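Local coordinates for protein uncharacterized esterase YxiM (Bacillus subtilis, PDB 2O14) that is an uncharacterised member of the GDSL lipolytic family, probably an esterase, that joins a galactose-binding-like domain to an SGNH-type hydrolase domain, at residues F20-M25 / G31-D36; R53-S58 / S64-F69. All coordinates share one frame; numbering follows the deposited sequence.

Contact 1. Residues F20-M25 / G31-D36; sequences FGSGSM and GVRASD. With MN (manganese (II) ion), chain B.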
loop_
_atom_site.group_PDB
_atom_site.type_symbol
_atom_site.label_atom_id
_atom_site.label_comp_id
_atom_site.label_asym_id
_atom_site.label_seq_id
_atom_site.Cartn_x
_atom_site.Cartn_y
_atom_site.Cartn_z
ATOM N N PHE A 20 -2.791 -20.475 11.703
ATOM C CA PHE A 20 -1.974 -21.295 10.814
ATOM C C PHE A 20 -0.718 -21.867 11.459
ATOM O O PHE A 20 -0.021 -21.183 12.205
ATOM C CB PHE A 20 -1.596 -20.470 9.587
ATOM C CG PHE A 20 -2.778 -20.068 8.748
ATOM C CD1 PHE A 20 -3.303 -20.943 7.793
ATOM C CD2 PHE A 20 -3.386 -18.826 8.928
ATOM C CE1 PHE A 20 -4.418 -20.586 7.029
ATOM C CE2 PHE A 20 -4.502 -18.456 8.168
ATOM C CZ PHE A 20 -5.019 -19.340 7.217
ATOM N N GLY A 21 -0.429 -23.127 11.150
ATOM C CA GLY A 21 0.743 -23.781 11.705
ATOM C C GLY A 21 0.373 -25.079 12.397
ATOM O O GLY A 21 -0.806 -25.354 12.608
ATOM N N SER A 22 1.375 -25.871 12.767
ATOM C CA SER A 22 1.117 -27.145 13.434
ATOM C C SER A 22 1.671 -27.250 14.856
ATOM O O SER A 22 1.468 -28.259 15.520
ATOM C CB SER A 22 1.682 -28.294 12.591
ATOM O OG SER A 22 3.080 -28.142 12.401
ATOM N N GLY A 23 2.364 -26.218 15.327
ATOM C CA GLY A 23 2.940 -26.285 16.658
ATOM C C GLY A 23 1.951 -26.189 17.806
ATOM O O GLY A 23 1.923 -27.046 18.692
ATOM N N SER A 24 1.145 -25.133 17.791
ATOM C CA SER A 24 0.152 -24.897 18.831
ATOM C C SER A 24 -1.142 -24.348 18.215
ATOM O O SER A 24 -1.111 -23.652 17.197
ATOM C CB SER A 24 0.721 -23.902 19.859
ATOM O OG SER A 24 -0.126 -23.743 20.989
HETATM N N MSE A 25 -2.272 -24.687 18.827
HETATM C CA MSE A 25 -3.581 -24.223 18.375
HETATM C C MSE A 25 -4.187 -23.415 19.521
HETATM O O MSE A 25 -4.440 -23.946 20.603
HETATM C CB MSE A 25 -4.483 -25.409 18.013
HETATM C CG MSE A 25 -4.135 -26.101 16.684
HETATM SE SE MSE A 25 -2.475 -27.157 16.641
HETATM C CE MSE A 25 -3.231 -28.944 16.734
ATOM N N GLY A 31 -7.431 -24.162 13.987
ATOM C CA GLY A 31 -6.070 -24.472 13.594
ATOM C C GLY A 31 -6.051 -24.970 12.161
ATOM O O GLY A 31 -6.811 -25.869 11.811
ATOM N N VAL A 32 -5.204 -24.377 11.325
ATOM C CA VAL A 32 -5.092 -24.794 9.933
ATOM C C VAL A 32 -3.637 -25.130 9.649
ATOM O O VAL A 32 -2.740 -24.288 9.759
ATOM C CB VAL A 32 -5.561 -23.704 8.958
ATOM C CG1 VAL A 32 -5.540 -24.249 7.534
ATOM C CG2 VAL A 32 -6.956 -23.242 9.330
ATOM N N ARG A 33 -3.433 -26.384 9.278
ATOM C CA ARG A 33 -2.124 -26.953 8.995
ATOM C C ARG A 33 -1.884 -26.926 7.480
ATOM O O ARG A 33 -2.837 -26.916 6.702
ATOM C CB ARG A 33 -2.156 -28.383 9.540
ATOM C CG ARG A 33 -0.918 -29.219 9.432
ATOM C CD ARG A 33 -1.290 -30.629 9.881
ATOM N NE ARG A 33 -1.810 -30.636 11.247
ATOM C CZ ARG A 33 -1.077 -30.903 12.324
ATOM N NH1 ARG A 33 0.213 -31.194 12.193
ATOM N NH2 ARG A 33 -1.628 -30.865 13.531
ATOM N N ALA A 34 -0.621 -26.917 7.065
ATOM C CA ALA A 34 -0.288 -26.884 5.639
ATOM C C ALA A 34 -0.888 -28.034 4.839
ATOM O O ALA A 34 -1.173 -27.875 3.648
ATOM C CB ALA A 34 1.225 -26.867 5.448
ATOM N N SER A 35 -1.075 -29.190 5.475
ATOM C CA SER A 35 -1.640 -30.343 4.776
ATOM C C SER A 35 -3.167 -30.342 4.764
ATOM O O SER A 35 -3.782 -31.262 4.239
ATOM C CB SER A 35 -1.137 -31.656 5.395
ATOM O OG SER A 35 -1.674 -31.856 6.691
ATOM N N ASP A 36 -3.786 -29.324 5.353
ATOM C CA ASP A 36 -5.242 -29.262 5.351
ATOM C C ASP A 36 -5.708 -28.797 3.975
ATOM O O ASP A 36 -5.767 -27.598 3.694
ATOM C CB ASP A 36 -5.767 -28.298 6.424
ATOM C CG ASP A 36 -5.624 -28.852 7.839
ATOM O OD1 ASP A 36 -5.715 -30.084 8.024
ATOM O OD2 ASP A 36 -5.441 -28.049 8.775
HETATM MN MN MN B . -0.802 -21.973 15.976
HETATM O O HOH W 1 -1.913 -23.237 14.344
HETATM O O HOH W 2 -0.064 -20.964 17.737
#
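The guanidinium of Arg33 lies with one face over Ser22, so that a charged group rests on a serine methylene: Arg33 NH1 stands 3.3 Å from Ser22 CB. The arginine gets there by leaving the backbone with CG opposite the backbone N (chi1 -178°) and then bending at chi3, which brings its end back over the loop. Its other terminal nitrogen, NH2, comes obliquely to 4.1 Å from CE of Met25, a selenomethionine. With an alanine here Ser22 CB and Met25 CE would probably lose their shared cover, leaving the selenomethionine end freer to turn.

Below this cover the backbones meet in a short parallel bridge between Phe20 and Val32. Gly21 N donates to Val32 O at 2.9 Å, while Phe20 CA brings its hydrogen to the same oxygen. The backbone angles of Gly21 would bring any CB into collision with Phe20 O, reason enough for a residue without one. Beyond it the loop turns Ser24 O to the manganese, 2.1 Å away.

Phe20 and Val32 point the same way, ring atom CD1 lying 3.8 Å from Val32 CB. Strand 15-20 thus pairs with strand 30-32, and both side chains pack on Phe46 of strand 44-46; Phe20 also meets the ring of Phe80 edge-to-face and reaches Leu147 and Leu150 of strand 146-156.

Contact 2. Residues R53-S58 / S64-F69; sequences RDVAAS and SDAVEF. With MN (manganese (II) ion), chain B.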
loop_
_atom_site.group_PDB
_atom_site.type_symbol
_atom_site.label_atom_id
_atom_site.label_comp_id
_atom_site.label_asym_id
_atom_site.label_seq_id
_atom_site.Cartn_x
_atom_site.Cartn_y
_atom_site.Cartn_z
ATOM N N ARG A 53 3.935 -25.385 3.533
ATOM C CA ARG A 53 4.778 -26.032 4.532
ATOM C C ARG A 53 4.574 -25.420 5.917
ATOM O O ARG A 53 4.431 -24.209 6.045
ATOM C CB ARG A 53 6.244 -25.899 4.118
ATOM C CG ARG A 53 7.250 -26.405 5.139
ATOM C CD ARG A 53 8.662 -26.253 4.597
ATOM N NE ARG A 53 8.841 -27.022 3.368
ATOM C CZ ARG A 53 9.802 -26.799 2.475
ATOM N NH1 ARG A 53 9.887 -27.556 1.388
ATOM N NH2 ARG A 53 10.671 -25.813 2.663
ATOM N N ASP A 54 4.544 -26.256 6.950
ATOM C CA ASP A 54 4.377 -25.766 8.317
ATOM C C ASP A 54 5.727 -25.272 8.817
ATOM O O ASP A 54 6.731 -25.960 8.666
ATOM C CB ASP A 54 3.893 -26.879 9.248
ATOM C CG ASP A 54 2.485 -27.321 8.944
ATOM O OD1 ASP A 54 1.630 -26.437 8.729
ATOM O OD2 ASP A 54 2.230 -28.547 8.940
ATOM N N VAL A 55 5.761 -24.083 9.409
ATOM C CA VAL A 55 7.021 -23.559 9.920
ATOM C C VAL A 55 6.818 -22.841 11.242
ATOM O O VAL A 55 5.729 -22.345 11.545
ATOM C CB VAL A 55 7.689 -22.568 8.921
ATOM C CG1 VAL A 55 8.013 -23.280 7.607
ATOM C CG2 VAL A 55 6.777 -21.378 8.674
ATOM N N ALA A 56 7.882 -22.794 12.031
ATOM C CA ALA A 56 7.841 -22.124 13.317
ATOM C C ALA A 56 7.880 -20.619 13.080
ATOM O O ALA A 56 8.301 -20.161 12.018
ATOM C CB ALA A 56 9.038 -22.558 14.164
ATOM N N ALA A 57 7.413 -19.858 14.065
ATOM C CA ALA A 57 7.426 -18.399 13.999
ATOM C C ALA A 57 7.929 -17.889 15.351
ATOM O O ALA A 57 7.791 -18.570 16.372
ATOM C CB ALA A 57 6.038 -17.859 13.699
ATOM N N SER A 58 8.500 -16.688 15.353
ATOM C CA SER A 58 9.090 -16.087 16.549
ATOM C C SER A 58 8.178 -15.443 17.594
ATOM O O SER A 58 8.661 -15.055 18.656
ATOM C CB SER A 58 10.111 -15.039 16.118
ATOM O OG SER A 58 9.450 -13.971 15.450
ATOM N N SER A 64 3.308 -17.934 17.126
ATOM C CA SER A 64 4.353 -18.907 17.431
ATOM C C SER A 64 4.564 -19.898 16.282
ATOM O O SER A 64 5.564 -20.611 16.244
ATOM C CB SER A 64 3.986 -19.688 18.694
ATOM O OG SER A 64 2.899 -20.559 18.422
ATOM N N ASP A 65 3.612 -19.962 15.358
ATOM C CA ASP A 65 3.740 -20.877 14.228
ATOM C C ASP A 65 3.082 -20.311 12.975
ATOM O O ASP A 65 2.354 -19.320 13.045
ATOM C CB ASP A 65 3.142 -22.248 14.576
ATOM C CG ASP A 65 1.694 -22.167 15.039
ATOM O OD1 ASP A 65 1.112 -21.062 15.043
ATOM O OD2 ASP A 65 1.129 -23.218 15.400
ATOM N N ALA A 66 3.334 -20.943 11.831
ATOM C CA ALA A 66 2.771 -20.464 10.576
ATOM C C ALA A 66 2.906 -21.476 9.451
ATOM O O ALA A 66 3.419 -22.572 9.645
ATOM C CB ALA A 66 3.468 -19.164 10.172
ATOM N N VAL A 67 2.410 -21.095 8.279
ATOM C CA VAL A 67 2.523 -21.917 7.082
ATOM C C VAL A 67 3.319 -21.050 6.122
ATOM O O VAL A 67 3.219 -19.819 6.164
ATOM C CB VAL A 67 1.153 -22.229 6.427
ATOM C CG1 VAL A 67 0.420 -23.308 7.221
ATOM C CG2 VAL A 67 0.321 -20.965 6.340
ATOM N N GLU A 68 4.123 -21.681 5.279
ATOM C CA GLU A 68 4.915 -20.945 4.304
ATOM C C GLU A 68 4.443 -21.259 2.888
ATOM O O GLU A 68 4.241 -22.421 2.535
ATOM C CB GLU A 68 6.390 -21.312 4.426
ATOM C CG GLU A 68 7.271 -20.527 3.485
ATOM C CD GLU A 68 8.733 -20.854 3.652
ATOM O OE1 GLU A 68 9.088 -21.504 4.660
ATOM O OE2 GLU A 68 9.527 -20.448 2.777
ATOM N N PHE A 69 4.249 -20.222 2.087
ATOM C CA PHE A 69 3.826 -20.419 0.707
ATOM C C PHE A 69 5.087 -20.635 -0.123
ATOM O O PHE A 69 5.886 -19.711 -0.303
ATOM C CB PHE A 69 3.063 -19.193 0.216
ATOM C CG PHE A 69 1.728 -19.005 0.884
ATOM C CD1 PHE A 69 0.553 -19.376 0.241
ATOM C CD2 PHE A 69 1.646 -18.460 2.166
ATOM C CE1 PHE A 69 -0.690 -19.205 0.862
ATOM C CE2 PHE A 69 0.409 -18.285 2.794
ATOM C CZ PHE A 69 -0.756 -18.657 2.140
HETATM MN MN MN B . -0.802 -21.973 15.976
HETATM O O HOH W 3 10.692 -23.909 4.617
HETATM O O HOH W 1 -1.913 -23.237 14.344
HETATM O O HOH W 2 -0.064 -20.964 17.737
#
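Arg53 O is gripped twice from the neighbouring strand: Glu68 N donates to it at 2.7 Å, and the CA hydrogen of Val67 approaches the same oxygen. Arg53 N returns a bond to Glu68 O, making this a hydrogen-bonded antiparallel pair. One step along comes a non-hydrogen-bonded pair, Asp54 with Val67, and then a second hydrogen-bonded pair, in which Val55 N meets Ala66 O at 2.8 Å with a straight N-H...O angle of 179°. Past the strand end Ala57 N still bonds to Ser64 O, so the two chains of this beta hairpin stay together although the side chains of Ala56 and Asp65 diverge.

On the face carrying Arg53, Val55, Ala66 and Glu68, the extended glutamate crosses Val55 at about a right angle, its OE1 3.6 Å from Val55 CG1. Its charge does not touch that of Arg53; a water joins them, accepting from Arg53 NH2 at 2.7 Å and donating to Glu68 OE1. On the other face Asp54 OD1 passes 3.7 Å from Val67 CG1 and takes a hydrogen bond from Ala34 N.

Asp65 CG sits between its backbone N and carbonyl carbon (chi1 55°), a torsion that places the carboxylate on the manganese, which OD1 binds at 2.3 Å and OD2 at 2.4 Å. Two carboxylate oxygens on one cation would probably offset much of the aspartate's negative charge; the metal's seven ligands, completed by Asp19, Ser24 O and two waters, are all oxygens.

Two backbone pairings that follow one another in the chain come together around one manganese ion, their centres about 8 Å apart. The loop of contact 1 brings a carbonyl to the metal and the hairpin of contact 2 a carboxylate, so the ion spans both. Polar links reinforce the join: besides the bond already made between Ala34 and Asp54, Ser24 N lies 3.1 Å from Asp65 OD2, a probable hydrogen bond. Both contacts belong to the galactose-binding-like region and reach the same sheet. They lie away from the proposed catalytic residues Ser171, Asp339 and His342, so nothing here ties the manganese to catalysis.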